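Local coordinates for importin subunit beta-1 (Saccharomyces cerevisiae, PDB 5OWU), which carries proteins into the nucleus by associating with importin alpha, the subunit that binds the classical nuclear localization signal of the cargo, at residues 661-666 / 672-677; 620-625 / 631-636. All coordinates share one frame; numbering follows the deposited sequence.

Interaction 1: residues 661-666 / 672-677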
ATOM      1  N   GLY A 661      23.409  -3.379  -0.887  1.00 33.76           N
ATOM      2  CA  GLY A 661      23.546  -2.788   0.434  1.00 32.69           C
ATOM      3  C   GLY A 661      24.887  -3.082   1.071  1.00 27.77           C
ATOM      4  O   GLY A 661      25.408  -2.269   1.847  1.00 31.93           O
ATOM      5  N   PHE A 662      25.464  -4.246   0.769  1.00 30.14           N
ATOM      6  CA  PHE A 662      26.836  -4.514   1.184  1.00 28.84           C
ATOM      7  C   PHE A 662      27.793  -3.512   0.557  1.00 30.47           C
ATOM      8  O   PHE A 662      28.659  -2.946   1.238  1.00 32.19           O
ATOM      9  CB  PHE A 662      27.244  -5.934   0.799  1.00 28.22           C
ATOM     10  CG  PHE A 662      28.679  -6.254   1.117  1.00 30.32           C
ATOM     11  CD1 PHE A 662      29.043  -6.673   2.382  1.00 33.59           C
ATOM     12  CD2 PHE A 662      29.660  -6.125   0.152  1.00 23.75           C
ATOM     13  CE1 PHE A 662      30.364  -6.968   2.680  1.00 38.61           C
ATOM     14  CE2 PHE A 662      30.983  -6.414   0.444  1.00 34.66           C
ATOM     15  CZ  PHE A 662      31.334  -6.835   1.711  1.00 37.09           C
ATOM     16  N   ILE A 663      27.657  -3.281  -0.752  1.00 30.81           N
ATOM     17  CA  ILE A 663      28.510  -2.282  -1.396  1.00 27.13           C
ATOM     18  C   ILE A 663      28.349  -0.931  -0.705  1.00 30.00           C
ATOM     19  O   ILE A 663      29.335  -0.240  -0.417  1.00 27.88           O
ATOM     20  CB  ILE A 663      28.205  -2.196  -2.903  1.00 26.56           C
ATOM     21  CG1 ILE A 663      28.439  -3.549  -3.570  1.00 33.88           C
ATOM     22  CG2 ILE A 663      29.093  -1.133  -3.567  1.00 30.43           C
ATOM     23  CD1 ILE A 663      27.988  -3.613  -5.018  1.00 38.31           C
ATOM     24  N   ALA A 664      27.104  -0.543  -0.408  1.00 28.81           N
ATOM     25  CA  ALA A 664      26.865   0.715   0.293  1.00 32.08           C
ATOM     26  C   ALA A 664      27.611   0.755   1.618  1.00 33.55           C
ATOM     27  O   ALA A 664      28.231   1.769   1.960  1.00 29.38           O
ATOM     28  CB  ALA A 664      25.366   0.918   0.527  1.00 27.20           C
ATOM     29  N   ASP A 665      27.572  -0.341   2.377  1.00 34.38           N
ATOM     30  CA  ASP A 665      28.248  -0.357   3.672  1.00 30.87           C
ATOM     31  C   ASP A 665      29.761  -0.237   3.519  1.00 32.91           C
ATOM     32  O   ASP A 665      30.390   0.588   4.192  1.00 30.76           O
ATOM     33  CB  ASP A 665      27.886  -1.624   4.444  1.00 27.06           C
ATOM     34  CG  ASP A 665      26.621  -1.461   5.248  1.00 40.34           C
ATOM     35  OD1 ASP A 665      26.483  -0.407   5.904  1.00 42.61           O
ATOM     36  OD2 ASP A 665      25.760  -2.369   5.212  1.00 37.05           O
ATOM     37  N   ILE A 666      30.370  -1.040   2.642  1.00 31.84           N
ATOM     38  CA  ILE A 666      31.831  -1.025   2.591  1.00 33.07           C
ATOM     39  C   ILE A 666      32.340   0.279   1.988  1.00 40.83           C
ATOM     40  O   ILE A 666      33.447   0.726   2.311  1.00 37.36           O
ATOM     41  CB  ILE A 666      32.401  -2.245   1.838  1.00 34.87           C
ATOM     42  CG1 ILE A 666      31.932  -2.285   0.385  1.00 35.63           C
ATOM     43  CG2 ILE A 666      32.034  -3.543   2.557  1.00 41.99           C
ATOM     44  CD1 ILE A 666      32.797  -3.160  -0.488  1.00 38.56           C
ATOM     45  N   GLU A 672      39.558   5.061   2.638  1.00 69.30           N
ATOM     46  CA  GLU A 672      40.466   5.107   1.491  1.00 73.17           C
ATOM     47  C   GLU A 672      40.515   3.771   0.760  1.00 61.89           C
ATOM     48  O   GLU A 672      40.524   3.720  -0.481  1.00 60.42           O
ATOM     49  CB  GLU A 672      41.875   5.502   1.951  1.00 72.49           C
ATOM     50  CG  GLU A 672      41.934   6.681   2.925  1.00 81.80           C
ATOM     51  CD  GLU A 672      41.861   6.264   4.394  1.00 86.78           C
ATOM     52  OE1 GLU A 672      41.848   5.045   4.678  1.00 81.71           O
ATOM     53  OE2 GLU A 672      41.808   7.160   5.265  1.00 89.26           O
ATOM     54  N   ASP A 673      40.519   2.674   1.519  1.00 46.35           N
ATOM     55  CA  ASP A 673      40.649   1.352   0.931  1.00 45.83           C
ATOM     56  C   ASP A 673      39.506   0.988  -0.011  1.00 33.87           C
ATOM     57  O   ASP A 673      39.637  -0.000  -0.735  1.00 42.23           O
ATOM     58  CB  ASP A 673      40.763   0.299   2.035  1.00 55.97           C
ATOM     59  CG  ASP A 673      42.110   0.337   2.751  1.00 59.90           C
ATOM     60  OD1 ASP A 673      42.837   1.345   2.613  1.00 52.58           O
ATOM     61  OD2 ASP A 673      42.438  -0.639   3.460  1.00 42.48           O
ATOM     62  N   PHE A 674      38.402   1.745  -0.048  1.00 36.48           N
ATOM     63  CA  PHE A 674      37.351   1.380  -0.997  1.00 38.41           C
ATOM     64  C   PHE A 674      37.754   1.688  -2.436  1.00 37.68           C
ATOM     65  O   PHE A 674      37.292   1.013  -3.367  1.00 34.29           O
ATOM     66  CB  PHE A 674      36.035   2.092  -0.698  1.00 29.53           C
ATOM     67  CG  PHE A 674      34.928   1.681  -1.627  1.00 27.99           C
ATOM     68  CD1 PHE A 674      34.343   0.426  -1.515  1.00 31.68           C
ATOM     69  CD2 PHE A 674      34.504   2.521  -2.640  1.00 36.99           C
ATOM     70  CE1 PHE A 674      33.340   0.028  -2.381  1.00 29.47           C
ATOM     71  CE2 PHE A 674      33.500   2.128  -3.517  1.00 33.66           C
ATOM     72  CZ  PHE A 674      32.918   0.877  -3.384  1.00 27.01           C
ATOM     73  N   ARG A 675      38.610   2.694  -2.645  1.00 38.93           N
ATOM     74  CA  ARG A 675      38.917   3.113  -4.011  1.00 33.40           C
ATOM     75  C   ARG A 675      39.415   1.945  -4.860  1.00 37.39           C
ATOM     76  O   ARG A 675      38.994   1.780  -6.014  1.00 36.86           O
ATOM     77  CB  ARG A 675      39.929   4.253  -3.967  1.00 33.90           C
ATOM     78  CG  ARG A 675      39.300   5.559  -3.475  1.00 39.98           C
ATOM     79  CD  ARG A 675      40.326   6.622  -3.107  1.00 42.43           C
ATOM     80  NE  ARG A 675      40.979   7.187  -4.283  1.00 58.21           N
ATOM     81  CZ  ARG A 675      41.887   8.161  -4.241  1.00 62.13           C
ATOM     82  NH1 ARG A 675      42.253   8.688  -3.079  1.00 64.72           N
ATOM     83  NH2 ARG A 675      42.431   8.611  -5.363  1.00 45.81           N
ATOM     84  N   ARG A 676      40.252   1.081  -4.281  1.00 27.65           N
ATOM     85  CA  ARG A 676      40.852  -0.016  -5.036  1.00 41.66           C
ATOM     86  C   ARG A 676      39.820  -1.015  -5.558  1.00 40.31           C
ATOM     87  O   ARG A 676      40.148  -1.814  -6.441  1.00 36.70           O
ATOM     88  CB  ARG A 676      41.897  -0.739  -4.172  1.00 47.28           C
ATOM     89  CG  ARG A 676      41.339  -1.590  -3.027  1.00 54.67           C
ATOM     90  CD  ARG A 676      42.429  -2.465  -2.383  1.00 53.59           C
ATOM     91  NE  ARG A 676      43.302  -1.706  -1.486  1.00 64.40           N
ATOM     92  CZ  ARG A 676      43.458  -1.929  -0.179  1.00 72.33           C
ATOM     93  NH1 ARG A 676      42.813  -2.913   0.437  1.00 70.80           N
ATOM     94  NH2 ARG A 676      44.281  -1.161   0.522  1.00 75.86           N
ATOM     95  N   TYR A 677      38.587  -1.003  -5.040  1.00 36.31           N
ATOM     96  CA  TYR A 677      37.536  -1.877  -5.547  1.00 33.35           C
ATOM     97  C   TYR A 677      36.504  -1.149  -6.404  1.00 37.14           C
ATOM     98  O   TYR A 677      35.723  -1.811  -7.113  1.00 34.65           O
ATOM     99  CB  TYR A 677      36.817  -2.578  -4.379  1.00 40.12           C
ATOM    100  CG  TYR A 677      37.755  -3.223  -3.381  1.00 40.42           C
ATOM    101  CD1 TYR A 677      38.439  -4.387  -3.694  1.00 40.58           C
ATOM    102  CD2 TYR A 677      37.954  -2.667  -2.125  1.00 42.97           C
ATOM    103  CE1 TYR A 677      39.296  -4.983  -2.785  1.00 49.50           C
ATOM    104  CE2 TYR A 677      38.810  -3.256  -1.209  1.00 40.01           C
ATOM    105  CZ  TYR A 677      39.475  -4.416  -1.546  1.00 49.24           C
ATOM    106  OH  TYR A 677      40.330  -5.009  -0.645  1.00 60.93           O
TER

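Interaction 2: residues 620-625 / 631-636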
ATOM      1  N   TYR A 620      22.594  -9.449   5.131  1.00 37.41           N
ATOM      2  CA  TYR A 620      22.365  -8.321   6.030  0.53 31.51           C
ATOM      3  C   TYR A 620      23.324  -8.365   7.214  1.00 29.27           C
ATOM      4  O   TYR A 620      23.891  -7.335   7.610  1.00 30.28           O
ATOM      5  CB  TYR A 620      20.909  -8.318   6.513  0.53 36.90           C
ATOM      6  CG  TYR A 620      19.925  -7.680   5.548  0.53 40.86           C
ATOM      7  CD1 TYR A 620      20.155  -6.410   5.028  0.53 48.56           C
ATOM      8  CD2 TYR A 620      18.766  -8.343   5.159  0.53 44.02           C
ATOM      9  CE1 TYR A 620      19.263  -5.822   4.149  0.53 47.77           C
ATOM     10  CE2 TYR A 620      17.867  -7.760   4.277  0.53 44.27           C
ATOM     11  CZ  TYR A 620      18.124  -6.501   3.775  0.53 50.06           C
ATOM     12  OH  TYR A 620      17.240  -5.914   2.900  0.53 54.03           O
ATOM     13  N   ALA A 621      23.539  -9.554   7.785  1.00 32.36           N
ATOM     14  CA  ALA A 621      24.433  -9.642   8.937  1.00 32.35           C
ATOM     15  C   ALA A 621      25.892  -9.457   8.526  1.00 32.37           C
ATOM     16  O   ALA A 621      26.684  -8.850   9.261  1.00 32.33           O
ATOM     17  CB  ALA A 621      24.239 -10.977   9.648  1.00 32.53           C
ATOM     18  N   ILE A 622      26.270  -9.980   7.360  1.00 32.52           N
ATOM     19  CA  ILE A 622      27.627  -9.777   6.862  1.00 30.56           C
ATOM     20  C   ILE A 622      27.869  -8.296   6.622  1.00 27.72           C
ATOM     21  O   ILE A 622      28.920  -7.754   6.975  1.00 29.72           O
ATOM     22  CB  ILE A 622      27.860 -10.607   5.586  1.00 30.32           C
ATOM     23  CG1 ILE A 622      27.860 -12.103   5.929  1.00 34.38           C
ATOM     24  CG2 ILE A 622      29.168 -10.197   4.907  1.00 32.84           C
ATOM     25  CD1 ILE A 622      27.957 -13.009   4.733  1.00 30.76           C
ATOM     26  N   SER A 623      26.890  -7.616   6.031  1.00 30.95           N
ATOM     27  CA  SER A 623      27.016  -6.182   5.808  1.00 30.51           C
ATOM     28  C   SER A 623      27.201  -5.438   7.122  1.00 33.13           C
ATOM     29  O   SER A 623      28.052  -4.549   7.217  1.00 28.99           O
ATOM     30  CB  SER A 623      25.791  -5.660   5.063  1.00 32.42           C
ATOM     31  OG  SER A 623      25.672  -6.288   3.802  1.00 40.19           O
ATOM     32  N   ALA A 624      26.414  -5.786   8.149  1.00 30.67           N
ATOM     33  CA  ALA A 624      26.591  -5.136   9.446  1.00 34.24           C
ATOM     34  C   ALA A 624      27.992  -5.377   9.995  1.00 24.98           C
ATOM     35  O   ALA A 624      28.639  -4.454  10.507  1.00 32.01           O
ATOM     36  CB  ALA A 624      25.539  -5.635  10.436  1.00 33.37           C
ATOM     37  N   LEU A 625      28.476  -6.617   9.907  1.00 29.33           N
ATOM     38  CA  LEU A 625      29.826  -6.912  10.381  1.00 32.85           C
ATOM     39  C   LEU A 625      30.876  -6.105   9.617  1.00 34.65           C
ATOM     40  O   LEU A 625      31.803  -5.557  10.221  1.00 34.17           O
ATOM     41  CB  LEU A 625      30.108  -8.411  10.268  1.00 34.81           C
ATOM     42  CG  LEU A 625      31.415  -8.895  10.898  1.00 45.12           C
ATOM     43  CD1 LEU A 625      31.454  -8.563  12.362  1.00 49.50           C
ATOM     44  CD2 LEU A 625      31.604 -10.388  10.705  1.00 48.00           C
ATOM     45  N   LYS A 631      38.180  -1.566   7.983  1.00 50.45           N
ATOM     46  CA  LYS A 631      39.290  -2.227   7.305  1.00 45.00           C
ATOM     47  C   LYS A 631      39.533  -3.629   7.839  1.00 51.42           C
ATOM     48  O   LYS A 631      40.090  -4.467   7.119  1.00 40.73           O
ATOM     49  CB  LYS A 631      40.563  -1.392   7.442  1.00 43.93           C
ATOM     50  CG  LYS A 631      40.578  -0.143   6.568  1.00 47.93           C
ATOM     51  CD  LYS A 631      41.637   0.843   7.035  1.00 68.07           C
ATOM     52  CE  LYS A 631      41.650   2.101   6.179  1.00 70.71           C
ATOM     53  NZ  LYS A 631      42.549   3.146   6.748  1.00 78.52           N
ATOM     54  N   GLY A 632      39.121  -3.905   9.076  1.00 52.77           N
ATOM     55  CA  GLY A 632      39.239  -5.241   9.629  1.00 40.55           C
ATOM     56  C   GLY A 632      38.450  -6.292   8.882  1.00 45.05           C
ATOM     57  O   GLY A 632      38.660  -7.486   9.127  1.00 43.38           O
ATOM     58  N   PHE A 633      37.552  -5.887   7.981  1.00 41.81           N
ATOM     59  CA  PHE A 633      36.790  -6.849   7.196  1.00 38.31           C
ATOM     60  C   PHE A 633      37.555  -7.351   5.980  1.00 41.01           C
ATOM     61  O   PHE A 633      37.158  -8.357   5.381  1.00 40.12           O
ATOM     62  CB  PHE A 633      35.468  -6.225   6.742  1.00 40.28           C
ATOM     63  CG  PHE A 633      34.505  -7.219   6.162  1.00 36.47           C
ATOM     64  CD1 PHE A 633      33.682  -7.965   6.986  1.00 41.91           C
ATOM     65  CD2 PHE A 633      34.426  -7.412   4.799  1.00 33.86           C
ATOM     66  CE1 PHE A 633      32.801  -8.879   6.456  1.00 34.88           C
ATOM     67  CE2 PHE A 633      33.550  -8.328   4.263  1.00 39.50           C
ATOM     68  CZ  PHE A 633      32.736  -9.063   5.090  1.00 41.26           C
ATOM     69  N   GLU A 634      38.646  -6.685   5.603  1.00 44.17           N
ATOM     70  CA  GLU A 634      39.307  -7.021   4.346  1.00 49.55           C
ATOM     71  C   GLU A 634      39.726  -8.484   4.296  1.00 44.37           C
ATOM     72  O   GLU A 634      39.678  -9.098   3.225  1.00 49.72           O
ATOM     73  CB  GLU A 634      40.501  -6.095   4.129  1.00 46.32           C
ATOM     74  CG  GLU A 634      40.079  -4.713   3.677  1.00 55.10           C
ATOM     75  CD  GLU A 634      41.179  -3.684   3.798  1.00 59.23           C
ATOM     76  OE1 GLU A 634      42.366  -4.068   3.782  1.00 64.58           O
ATOM     77  OE2 GLU A 634      40.849  -2.486   3.913  1.00 48.06           O
ATOM     78  N   LYS A 635      40.104  -9.071   5.435  1.00 43.20           N
ATOM     79  CA  LYS A 635      40.575 -10.455   5.446  1.00 39.62           C
ATOM     80  C   LYS A 635      39.533 -11.438   4.924  1.00 49.95           C
ATOM     81  O   LYS A 635      39.903 -12.522   4.459  1.00 49.69           O
ATOM     82  CB  LYS A 635      40.997 -10.854   6.861  1.00 48.99           C
ATOM     83  CG  LYS A 635      39.879 -10.775   7.906  1.00 65.83           C
ATOM     84  CD  LYS A 635      40.398 -11.030   9.326  1.00 59.66           C
ATOM     85  CE  LYS A 635      40.902 -12.459   9.516  1.00 57.06           C
ATOM     86  NZ  LYS A 635      41.413 -12.688  10.900  1.00 71.31           N
ATOM     87  N   TYR A 636      38.250 -11.096   4.992  1.00 46.59           N
ATOM     88  CA  TYR A 636      37.199 -11.983   4.515  1.00 45.85           C
ATOM     89  C   TYR A 636      36.823 -11.732   3.064  1.00 38.52           C
ATOM     90  O   TYR A 636      36.026 -12.492   2.504  1.00 44.81           O
ATOM     91  CB  TYR A 636      35.943 -11.829   5.379  1.00 43.92           C
ATOM     92  CG  TYR A 636      36.216 -11.852   6.868  1.00 44.92           C
ATOM     93  CD1 TYR A 636      36.524 -13.040   7.520  1.00 43.75           C
ATOM     94  CD2 TYR A 636      36.163 -10.686   7.621  1.00 45.56           C
ATOM     95  CE1 TYR A 636      36.772 -13.067   8.887  1.00 41.27           C
ATOM     96  CE2 TYR A 636      36.409 -10.703   8.989  1.00 49.03           C
ATOM     97  CZ  TYR A 636      36.713 -11.898   9.615  1.00 50.94           C
ATOM     98  OH  TYR A 636      36.962 -11.927  10.970  1.00 45.10           O
TER

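Interaction 1: residues 661-666 / 672-677
I666 meets the rim of the F674 ring with its longer branch: CD1 lies near the ring plane, 3.7 Å from F674 CE1, and CG1 follows at 3.9 Å from the same F674 CE1. This is the tight part of the contact. A chi1 of 61°, with CG1 between the backbone N and the carbonyl carbon, swings this arm to F674, and the two side chains cross at about a right angle. The other branch of I666 serves a different ring, as CG2 sits 3.5 Å above the plane of F662, toward its rim. With an alanine here, both branches go, and the edge of F674 and the face of F662 would probably each lose the branch of I666 that packs on it. The contact bridges the turn from helix 655-669, which ends HEAT 15, to helix 675-689 at the start of HEAT 16, and F674 also packs on I713 of helix 698-713. Packing is looser toward I663, whose CG2 approaches F674 CZ obliquely at 4.3 Å. The solvent side is polar instead. There exposed R676 lays its CG over the centre of the Y677 ring, sends NH1 to Y677 OH in a weak, 3.4 Å bond at the guanidinium edge (162°), and pairs NH2 with D673 OD2 at 3.5 Å in a salt bridge.

Interaction 2: residues 620-625 / 631-636
This is a buried contact in which the F633 ring packs on the side chain of I622 and on the helix backbone at L625, made where the chain leaves helix 615-629 at the end of HEAT 14 and turns back just ahead of HEAT 15. F633 is its main element. With CG anti to the backbone N (chi1 -169°), the phenylalanine extends from its short 3-10 turn to the helix, where F633 CZ comes within 3.7 Å of I622 CG2. That methyl approaches the ring obliquely, and the two side chains cross at about a right angle. In I622 a chi1 of -68° sets CG2 beside the carbonyl carbon, so that the methyl and the main chain of the same residue both border the ring: I622 O is 4.1 Å from F633 CE1. One turn further along, the ring touches backbone again, with L625 C 4.3 Å from F633 CD1. One face of F633 is covered from within its own segment by Y636, whose CD2 stands 3.7 Å above the ring plane of F633, offset toward the rim. Y636 in turn carries K635 CG over the centre of its ring. The outer ends of these two residues converge on D596, which accepts a hydrogen bond from Y636 OH and forms a salt bridge with K635 NZ. Around this core, I622 rests on F602 of helix 595-607 and F662 of helix 655-669, L625 packs on M599 of helix 595-607, and Y636 reaches A595, the first residue of that same helix.

From the N terminus, helix 615-629 comes first, and interaction 2 closes the loop behind it by bringing 631-636 back against 620-625. The chain then runs through helices 637-649 and 655-669 before interaction 1 closes a second loop, 672-677 against 661-666. The two are in series, neither nested nor crossed: one spans the HEAT 14 to HEAT 15 junction, the other that of HEAT 15 to HEAT 16. With centres about 11 Å apart, they also touch. A salt bridge from K631 NZ to E672 OE1 joins the two turns, while F662 and D665 pack on S623, tying helix 655-669 to helix 615-629.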